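Local coordinates for (2Z,6E)-hedycaryol synthase (Kitasatospora setae, PDB 4MC3), which catalyses the magnesium-dependent 1,11-cyclisation of (2E,6E)-farnesyl diphosphate, with water addition, to the sesquiterpene alcohol (2Z,6E)-hedycaryol, releasing diphosphate, at residues 183-188 and 208-213; 136-141 and 199-204; 57-62 and 300-305. All blocks are in the same frame, centred on the assembly; numbering follows the deposited sequence.

Interaction 1: residues 183-188 and 208-213; sequences WLWDLD and KLRRAG
The indole of W185 presents the edge of its six-membered ring to the backbone of the helix carrying R210 and G213. R210 O lies 3.5 Å from W185 CZ3, and G213 C lies 3.7 Å from W185 CH2. Both backbone atoms sit in the plane of the indole, so the contact is edge-on, with aromatic C-H groups meeting main chain and neither ring face turned to this helix. The two points are almost one helical turn apart on 208-213. G213 has no side chain, and the rim of the ring comes up against its main chain directly; with CA atoms of W185 and R210 8.5 Å apart, the indole spans most of the gap. CB of W185 points toward 208-213, and chi1 (-71°, CG anti to the carbonyl carbon) with chi2 (-33°) turns the rim carbons CZ3 and CH2 to the helix.

The side chains themselves are looser, W185 CE3 standing 4.3 Å from R210 CG. Farther out the arginine turns at chi3 (-61°) and its NE donates to a water, 2.7 Å from that water's oxygen, which lies in the guanidinium plane. The water donates a weak bond to D186 OD1 at 3.4 Å. It thus bridges two opposite charges that do not touch, R210 NE and D186 OD1 being 5.0 Å apart.

A second shell fixes both ends through hydrogen bonds: R210 NH2 with the carbonyl oxygen of R201, and D186 OD2 with H145 ND1. The contact is wholly buried in the all-helical class I terpene synthase fold, with the side chain of W185 about 8 Å from bound nerolidol. Helix 181-188 packs here on helix 204-225, while helix 286-309 supplies Y295 and V299 against W185, and helix 136-160 sets F142 beside D186.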
loop_
_atom_site.group_PDB
_atom_site.type_symbol
_atom_site.label_atom_id
_atom_site.label_comp_id
_atom_site.label_asym_id
_atom_site.label_seq_id
_atom_site.Cartn_x
_atom_site.Cartn_y
_atom_site.Cartn_z
ATOM N N TRP A 183 -3.612 3.192 -1.424
ATOM C CA TRP A 183 -3.312 4.016 -2.598
ATOM C C TRP A 183 -2.673 3.252 -3.727
ATOM O O TRP A 183 -2.897 3.525 -4.920
ATOM C CB TRP A 183 -2.518 5.284 -2.256
ATOM C CG TRP A 183 -1.169 5.120 -1.724
ATOM C CD1 TRP A 183 -0.819 5.174 -0.428
ATOM C CD2 TRP A 183 0.025 4.918 -2.463
ATOM N NE1 TRP A 183 0.535 4.999 -0.298
ATOM C CE2 TRP A 183 1.076 4.815 -1.546
ATOM C CE3 TRP A 183 0.311 4.771 -3.849
ATOM C CZ2 TRP A 183 2.405 4.623 -1.952
ATOM C CZ3 TRP A 183 1.655 4.578 -4.222
ATOM C CH2 TRP A 183 2.656 4.490 -3.289
ATOM N N LEU A 184 -1.889 2.207 -3.390
ATOM C CA LEU A 184 -1.351 1.345 -4.424
ATOM C C LEU A 184 -2.420 0.713 -5.251
ATOM O O LEU A 184 -2.406 0.651 -6.491
ATOM C CB LEU A 184 -0.377 0.284 -3.837
ATOM C CG LEU A 184 0.893 0.890 -3.292
ATOM C CD1 LEU A 184 1.609 -0.096 -2.364
ATOM C CD2 LEU A 184 1.871 1.214 -4.428
ATOM N N TRP A 185 -3.413 0.139 -4.584
ATOM C CA TRP A 185 -4.558 -0.517 -5.237
ATOM C C TRP A 185 -5.409 0.505 -5.996
ATOM O O TRP A 185 -5.889 0.171 -7.080
ATOM C CB TRP A 185 -5.420 -1.307 -4.299
ATOM C CG TRP A 185 -4.690 -2.588 -3.809
ATOM C CD1 TRP A 185 -3.810 -3.348 -4.496
ATOM C CD2 TRP A 185 -4.794 -3.186 -2.493
ATOM N NE1 TRP A 185 -3.385 -4.414 -3.716
ATOM C CE2 TRP A 185 -3.947 -4.303 -2.466
ATOM C CE3 TRP A 185 -5.493 -2.845 -1.345
ATOM C CZ2 TRP A 185 -3.809 -5.126 -1.311
ATOM C CZ3 TRP A 185 -5.393 -3.678 -0.205
ATOM C CH2 TRP A 185 -4.546 -4.782 -0.211
ATOM N N ASP A 186 -5.556 1.737 -5.486
ATOM C CA ASP A 186 -6.194 2.754 -6.299
ATOM C C ASP A 186 -5.560 2.847 -7.699
ATOM O O ASP A 186 -6.242 3.036 -8.717
ATOM C CB ASP A 186 -6.132 4.135 -5.632
ATOM C CG ASP A 186 -6.977 4.251 -4.367
ATOM O OD1 ASP A 186 -7.977 3.546 -4.203
ATOM O OD2 ASP A 186 -6.563 5.100 -3.521
ATOM N N LEU A 187 -4.228 2.793 -7.789
ATOM C CA LEU A 187 -3.548 2.866 -9.057
ATOM C C LEU A 187 -3.834 1.690 -9.973
ATOM O O LEU A 187 -3.704 1.831 -11.216
ATOM C CB LEU A 187 -2.035 3.074 -8.858
ATOM C CG LEU A 187 -1.548 4.419 -8.278
ATOM C CD1 LEU A 187 -0.141 4.410 -7.768
ATOM C CD2 LEU A 187 -1.727 5.542 -9.342
ATOM N N ASP A 188 -4.229 0.544 -9.422
ATOM C CA ASP A 188 -4.601 -0.597 -10.241
ATOM C C ASP A 188 -5.816 -0.279 -11.137
ATOM O O ASP A 188 -5.985 -0.889 -12.197
ATOM C CB ASP A 188 -4.907 -1.813 -9.389
ATOM C CG ASP A 188 -4.990 -3.129 -10.196
ATOM O OD1 ASP A 188 -4.122 -3.337 -11.062
ATOM O OD2 ASP A 188 -5.964 -3.909 -9.967
ATOM N N LYS A 208 -14.111 -3.862 3.314
ATOM C CA LYS A 208 -13.720 -4.970 4.157
ATOM C C LYS A 208 -12.552 -5.682 3.535
ATOM O O LYS A 208 -11.591 -6.108 4.232
ATOM C CB LYS A 208 -14.914 -5.902 4.337
ATOM C CG LYS A 208 -14.697 -7.168 5.179
ATOM C CD LYS A 208 -16.039 -7.892 5.304
ATOM C CE LYS A 208 -15.895 -9.258 5.945
ATOM N NZ LYS A 208 -17.211 -9.909 6.231
ATOM N N LEU A 209 -12.638 -5.890 2.223
ATOM C CA LEU A 209 -11.540 -6.534 1.474
ATOM C C LEU A 209 -10.253 -5.711 1.535
ATOM O O LEU A 209 -9.158 -6.284 1.743
ATOM C CB LEU A 209 -11.979 -6.698 -0.009
ATOM C CG LEU A 209 -10.941 -7.293 -0.975
ATOM C CD1 LEU A 209 -10.502 -8.675 -0.567
ATOM C CD2 LEU A 209 -11.517 -7.298 -2.387
ATOM N N ARG A 210 -10.388 -4.419 1.292
ATOM C CA ARG A 210 -9.237 -3.504 1.261
ATOM C C ARG A 210 -8.545 -3.524 2.649
ATOM O O ARG A 210 -7.331 -3.649 2.735
ATOM C CB ARG A 210 -9.705 -2.082 0.915
ATOM C CG ARG A 210 -8.658 -0.977 0.908
ATOM C CD ARG A 210 -9.195 0.415 0.589
ATOM N NE ARG A 210 -9.777 0.399 -0.741
ATOM C CZ ARG A 210 -11.091 0.494 -1.052
ATOM N NH1 ARG A 210 -12.014 0.732 -0.161
ATOM N NH2 ARG A 210 -11.448 0.376 -2.329
ATOM N N ARG A 211 -9.302 -3.396 3.721
ATOM C CA ARG A 211 -8.726 -3.397 5.058
ATOM C C ARG A 211 -8.070 -4.709 5.393
ATOM O O ARG A 211 -6.904 -4.745 5.860
ATOM C CB ARG A 211 -9.781 -3.030 6.121
ATOM C CG ARG A 211 -9.227 -3.217 7.544
ATOM C CD ARG A 211 -10.253 -2.804 8.590
ATOM N NE ARG A 211 -9.788 -3.235 9.900
ATOM C CZ ARG A 211 -9.287 -2.470 10.866
ATOM N NH1 ARG A 211 -9.172 -1.168 10.743
ATOM N NH2 ARG A 211 -8.936 -3.064 12.000
ATOM N N ALA A 212 -8.754 -5.826 5.157
ATOM C CA ALA A 212 -8.194 -7.112 5.498
ATOM C C ALA A 212 -6.995 -7.463 4.678
ATOM O O ALA A 212 -6.006 -8.039 5.193
ATOM C CB ALA A 212 -9.253 -8.197 5.391
ATOM N N GLY A 213 -7.027 -7.156 3.376
ATOM C CA GLY A 213 -5.891 -7.427 2.545
ATOM C C GLY A 213 -4.692 -6.603 2.979
ATOM O O GLY A 213 -3.544 -7.103 3.055
HETATM O O HOH W 1 -7.730 0.584 -2.516
#

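Interaction 2: residues 136-141 and 199-204; sequences ATWCDA and SVRTCG
The nearest CA atoms of the two segments, those of A141 and R201, are 8.8 Å apart, so the first turns of helix 136-160 and the end of the short helix 198-201 leave the gap to side chains. The contact belongs to the all-alpha terpene synthase fold and is structural packing away from the active site, at a helix-to-helix junction: T202 is the first residue to depart from helical phi/psi, and C203 takes the N-cap position of helix 204-225, its side chain capping a backbone N of that helix.

R201 alone carries the contact for its segment. CG stands anti to the backbone N (chi1 -170°), sending the chain across to the other helix, and a bend at chi3 (-64°) lays the guanidinium against T137 and W138. Its CD meets the methyl CB of A141 at 3.8 Å, the aliphatic part of the contact. W138 CA and CB lie over one face of the guanidinium, CA 3.9 Å above the plane and toward the rim, CB 3.7 Å from R201 NH2.

The indole itself is met at its edge. R201 NH2 lies near the ring plane, 3.8 Å from W138 CD1, and the ring and guanidinium planes stand 75° apart; with the charged nitrogen off the ring face, the geometry gives no evidence for a cation-pi stack. No hydrogen bond joins the two segments. The charge is answered by E189, whose OE2 forms a salt bridge with R201 NE and so positions the group, while W138 NE1 donates to the carbonyl oxygen of D186 on helix 181-188 and the indole meets F195 edge-to-face.

T137 marks the solvent side of the contact, where its methyl CG2 reaches the guanidinium at the edge, 3.3 Å from R201 NH1.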
loop_
_atom_site.group_PDB
_atom_site.type_symbol
_atom_site.label_atom_id
_atom_site.label_comp_id
_atom_site.label_asym_id
_atom_site.label_seq_id
_atom_site.Cartn_x
_atom_site.Cartn_y
_atom_site.Cartn_z
ATOM N N ALA A 136 -12.717 12.560 -11.181
ATOM C CA ALA A 136 -12.618 13.259 -9.900
ATOM C C ALA A 136 -12.840 12.302 -8.678
ATOM O O ALA A 136 -12.188 12.450 -7.655
ATOM C CB ALA A 136 -13.610 14.419 -9.867
ATOM N N THR A 137 -13.792 11.369 -8.753
ATOM C CA THR A 137 -14.075 10.503 -7.606
ATOM C C THR A 137 -12.839 9.659 -7.305
ATOM O O THR A 137 -12.470 9.440 -6.128
ATOM C CB THR A 137 -15.335 9.638 -7.830
ATOM O OG1 THR A 137 -16.504 10.517 -8.042
ATOM C CG2 THR A 137 -15.684 8.760 -6.668
ATOM N N TRP A 138 -12.209 9.173 -8.360
ATOM C CA TRP A 138 -10.942 8.407 -8.193
ATOM C C TRP A 138 -9.840 9.267 -7.593
ATOM O O TRP A 138 -9.155 8.889 -6.685
ATOM C CB TRP A 138 -10.492 7.801 -9.511
ATOM C CG TRP A 138 -9.222 7.015 -9.353
ATOM C CD1 TRP A 138 -9.145 5.701 -8.993
ATOM C CD2 TRP A 138 -7.900 7.482 -9.503
ATOM N NE1 TRP A 138 -7.831 5.337 -8.857
ATOM C CE2 TRP A 138 -7.043 6.405 -9.170
ATOM C CE3 TRP A 138 -7.320 8.721 -9.816
ATOM C CZ2 TRP A 138 -5.674 6.529 -9.157
ATOM C CZ3 TRP A 138 -5.938 8.860 -9.777
ATOM C CH2 TRP A 138 -5.110 7.732 -9.434
ATOM N N CYS A 139 -9.683 10.482 -8.103
ATOM C CA CYS A 139 -8.650 11.397 -7.634
ATOM C C CYS A 139 -8.827 11.655 -6.150
ATOM O O CYS A 139 -7.875 11.642 -5.381
ATOM C CB CYS A 139 -8.606 12.708 -8.428
ATOM S SG CYS A 139 -8.126 12.557 -10.157
ATOM N N ASP A 140 -10.068 11.896 -5.745
ATOM C CA ASP A 140 -10.345 12.181 -4.342
ATOM C C ASP A 140 -10.005 10.940 -3.459
ATOM O O ASP A 140 -9.506 11.077 -2.333
ATOM C CB ASP A 140 -11.808 12.541 -4.153
ATOM C CG ASP A 140 -12.140 13.925 -4.631
ATOM O OD1 ASP A 140 -11.239 14.744 -4.886
ATOM O OD2 ASP A 140 -13.351 14.215 -4.692
ATOM N N ALA A 141 -10.300 9.730 -3.958
ATOM C CA ALA A 141 -10.025 8.486 -3.213
ATOM C C ALA A 141 -8.526 8.315 -3.063
ATOM O O ALA A 141 -8.025 8.064 -1.968
ATOM C CB ALA A 141 -10.619 7.304 -3.918
ATOM N N SER A 199 -19.851 3.789 -6.088
ATOM C CA SER A 199 -20.684 2.890 -5.318
ATOM C C SER A 199 -20.116 1.486 -5.122
ATOM O O SER A 199 -20.630 0.723 -4.306
ATOM C CB SER A 199 -22.067 2.776 -5.985
ATOM O OG SER A 199 -21.993 2.084 -7.217
ATOM N N VAL A 200 -19.110 1.124 -5.918
ATOM C CA VAL A 200 -18.388 -0.143 -5.765
ATOM C C VAL A 200 -17.077 0.091 -4.991
ATOM O O VAL A 200 -16.758 -0.702 -4.087
ATOM C CB VAL A 200 -18.058 -0.771 -7.147
ATOM C CG1 VAL A 200 -17.180 -2.011 -6.992
ATOM C CG2 VAL A 200 -19.359 -1.115 -7.848
ATOM N N ARG A 201 -16.364 1.163 -5.307
ATOM C CA ARG A 201 -15.060 1.454 -4.672
ATOM C C ARG A 201 -15.170 1.538 -3.152
ATOM O O ARG A 201 -14.280 1.101 -2.435
ATOM C CB ARG A 201 -14.470 2.764 -5.183
ATOM C CG ARG A 201 -13.031 2.988 -4.758
ATOM C CD ARG A 201 -12.443 4.279 -5.287
ATOM N NE ARG A 201 -12.343 4.329 -6.740
ATOM C CZ ARG A 201 -13.086 5.069 -7.563
ATOM N NH1 ARG A 201 -14.065 5.878 -7.123
ATOM N NH2 ARG A 201 -12.874 4.996 -8.860
ATOM N N THR A 202 -16.303 2.036 -2.666
ATOM C CA THR A 202 -16.496 2.321 -1.249
ATOM C C THR A 202 -17.691 1.524 -0.685
ATOM O O THR A 202 -18.218 1.844 0.408
ATOM C CB THR A 202 -16.735 3.833 -1.017
ATOM O OG1 THR A 202 -17.949 4.236 -1.642
ATOM C CG2 THR A 202 -15.601 4.691 -1.558
ATOM N N CYS A 203 -18.127 0.473 -1.381
ATOM C CA CYS A 203 -19.150 -0.424 -0.835
ATOM C C CYS A 203 -18.586 -1.234 0.364
ATOM O O CYS A 203 -17.331 -1.320 0.535
ATOM C CB CYS A 203 -19.718 -1.336 -1.924
ATOM S SG CYS A 203 -18.784 -2.782 -2.445
ATOM N N GLY A 204 -19.484 -1.818 1.157
ATOM C CA GLY A 204 -19.092 -2.531 2.360
ATOM C C GLY A 204 -18.122 -3.661 2.105
ATOM O O GLY A 204 -17.065 -3.726 2.760
#

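Interaction 3: residues 57-62 and 300-305; sequences AYVWPR and AANLSG
The Y58 ring turns one face to G305, whose carbonyl oxygen stands 4.0 Å above the ring plane, shifted toward the rim. Y58 CD2 also approaches G305 CA at 4.0 Å. With no side chain on G305, the two backbones close to 5.3 Å between the CA atoms of Y58 and G305. A second flat group, the W60 indole, is covered within its own segment: V59 CG1 sits 3.5 Å above the plane, over the ring centre.

The third flat group is the amide of N302, which comes from the facing helix into the end of helix 52-59. N302 CG is 3.8 Å from both Y58 O and V59 O, so the amide is set against two successive carbonyls just where the helix ends; W60 is the first residue to leave helical phi/psi (-122/60°). The V59 side chain borders the same amide and is about 5 Å from bound nerolidol, so this packing probably lies close behind the pocket.

R62, past the helix end, bonds by salt bridges to E16 and to D294 of helix 286-309. Within the all-helical class I terpene synthase fold, the end of helix 52-59 packs against helix 286-309. Helix 181-188 is a further neighbour: L184 touches V59 and offers its carbonyl oxygen to W60 NE1. I217 of helix 204-225 also touches N302.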
loop_
_atom_site.group_PDB
_atom_site.type_symbol
_atom_site.label_atom_id
_atom_site.label_comp_id
_atom_site.label_asym_id
_atom_site.label_seq_id
_atom_site.Cartn_x
_atom_site.Cartn_y
_atom_site.Cartn_z
ATOM N N ALA A 57 6.012 -4.835 -9.663
ATOM C CA ALA A 57 5.632 -5.942 -10.537
ATOM C C ALA A 57 4.755 -6.937 -9.763
ATOM O O ALA A 57 3.899 -7.602 -10.355
ATOM C CB ALA A 57 6.849 -6.638 -11.097
ATOM N N TYR A 58 4.917 -6.984 -8.450
ATOM C CA TYR A 58 4.051 -7.818 -7.600
ATOM C C TYR A 58 2.754 -7.106 -7.148
ATOM O O TYR A 58 1.728 -7.738 -6.858
ATOM C CB TYR A 58 4.753 -8.310 -6.341
ATOM C CG TYR A 58 5.733 -9.453 -6.567
ATOM C CD1 TYR A 58 7.062 -9.320 -6.293
ATOM C CD2 TYR A 58 5.290 -10.658 -7.110
ATOM C CE1 TYR A 58 7.948 -10.415 -6.470
ATOM C CE2 TYR A 58 6.150 -11.723 -7.333
ATOM C CZ TYR A 58 7.481 -11.597 -6.995
ATOM O OH TYR A 58 8.333 -12.663 -7.215
ATOM N N VAL A 59 2.802 -5.779 -7.079
ATOM C CA VAL A 59 1.588 -5.024 -6.755
ATOM C C VAL A 59 0.555 -5.008 -7.880
ATOM O O VAL A 59 -0.644 -5.130 -7.658
ATOM C CB VAL A 59 1.917 -3.547 -6.324
ATOM C CG1 VAL A 59 0.617 -2.796 -6.087
ATOM C CG2 VAL A 59 2.805 -3.528 -5.086
ATOM N N TRP A 60 1.054 -4.808 -9.118
ATOM C CA TRP A 60 0.256 -4.674 -10.306
ATOM C C TRP A 60 0.614 -5.717 -11.340
ATOM O O TRP A 60 0.978 -5.367 -12.466
ATOM C CB TRP A 60 0.370 -3.259 -10.928
ATOM C CG TRP A 60 0.048 -2.157 -9.977
ATOM C CD1 TRP A 60 -1.186 -1.783 -9.518
ATOM C CD2 TRP A 60 0.979 -1.250 -9.396
ATOM N NE1 TRP A 60 -1.062 -0.721 -8.643
ATOM C CE2 TRP A 60 0.260 -0.385 -8.548
ATOM C CE3 TRP A 60 2.376 -1.106 -9.473
ATOM C CZ2 TRP A 60 0.885 0.630 -7.857
ATOM C CZ3 TRP A 60 2.994 -0.129 -8.754
ATOM C CH2 TRP A 60 2.247 0.732 -7.932
ATOM N N PRO A 61 0.462 -7.018 -10.996
ATOM C CA PRO A 61 0.869 -8.063 -11.960
ATOM C C PRO A 61 0.144 -8.082 -13.270
ATOM O O PRO A 61 0.691 -8.577 -14.254
ATOM C CB PRO A 61 0.647 -9.373 -11.179
ATOM C CG PRO A 61 -0.432 -8.997 -10.161
ATOM C CD PRO A 61 -0.021 -7.587 -9.743
ATOM N N ARG A 62 -1.084 -7.543 -13.306
ATOM C CA ARG A 62 -1.922 -7.555 -14.484
ATOM C C ARG A 62 -1.882 -6.254 -15.296
ATOM O O ARG A 62 -2.609 -6.114 -16.286
ATOM C CB ARG A 62 -3.369 -7.857 -14.083
ATOM C CG ARG A 62 -3.407 -9.250 -13.416
ATOM C CD ARG A 62 -4.800 -9.561 -12.888
ATOM N NE ARG A 62 -4.823 -10.881 -12.245
ATOM C CZ ARG A 62 -5.934 -11.602 -12.021
ATOM N NH1 ARG A 62 -7.101 -11.112 -12.384
ATOM N NH2 ARG A 62 -5.869 -12.812 -11.475
ATOM N N ALA A 300 -6.389 -9.834 -3.811
ATOM C CA ALA A 300 -6.044 -11.169 -3.330
ATOM C C ALA A 300 -4.634 -11.666 -3.761
ATOM O O ALA A 300 -3.890 -12.183 -2.939
ATOM C CB ALA A 300 -7.101 -12.150 -3.754
ATOM N N ALA A 301 -4.289 -11.479 -5.037
ATOM C CA ALA A 301 -2.965 -11.816 -5.550
ATOM C C ALA A 301 -1.913 -11.198 -4.711
ATOM O O ALA A 301 -0.894 -11.800 -4.487
ATOM C CB ALA A 301 -2.809 -11.354 -7.006
ATOM N N ASN A 302 -2.118 -9.943 -4.283
ATOM C CA ASN A 302 -1.084 -9.255 -3.507
ATOM C C ASN A 302 -0.769 -9.940 -2.169
ATOM O O ASN A 302 0.355 -9.791 -1.667
ATOM C CB ASN A 302 -1.504 -7.795 -3.256
ATOM C CG ASN A 302 -1.025 -6.878 -4.321
ATOM O OD1 ASN A 302 -1.663 -6.732 -5.413
ATOM N ND2 ASN A 302 0.099 -6.285 -4.068
ATOM N N LEU A 303 -1.732 -10.652 -1.597
ATOM C CA LEU A 303 -1.373 -11.406 -0.358
ATOM C C LEU A 303 -0.252 -12.451 -0.625
ATOM O O LEU A 303 0.692 -12.579 0.145
ATOM C CB LEU A 303 -2.587 -12.059 0.254
ATOM C CG LEU A 303 -3.491 -11.160 1.122
ATOM C CD1 LEU A 303 -4.197 -10.030 0.384
ATOM C CD2 LEU A 303 -4.505 -12.031 1.868
ATOM N N SER A 304 -0.303 -13.115 -1.776
ATOM C CA SER A 304 0.769 -14.045 -2.186
ATOM C C SER A 304 2.004 -13.314 -2.622
ATOM O O SER A 304 3.098 -13.640 -2.181
ATOM C CB SER A 304 0.290 -14.944 -3.326
ATOM O OG SER A 304 -0.647 -15.868 -2.811
ATOM N N GLY A 305 1.853 -12.254 -3.453
ATOM C CA GLY A 305 3.041 -11.572 -3.956
ATOM C C GLY A 305 3.821 -10.920 -2.864
ATOM O O GLY A 305 5.056 -10.937 -2.882
#

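From the N terminus, 57-62 comes first and meets 300-305, so interaction 3 closes a loop of 237 residues that joins helix 52-59 to the last helix, 286-309. Interactions 1 and 2 both nest inside it. They cross each other: 136-141 opens interaction 2, 183-188 opens interaction 1, then 199-204 closes the former and 208-213 the latter. Interaction 2 joins the start of helix 136-160 to helix 198-201, and interaction 1 joins helix 181-188 to helix 204-225. Their centres lie 11 Å apart. Interaction 1 is the middle member, also 11 Å from interaction 3 and touching both; interactions 2 and 3 stay about 9 Å apart at their nearest atoms.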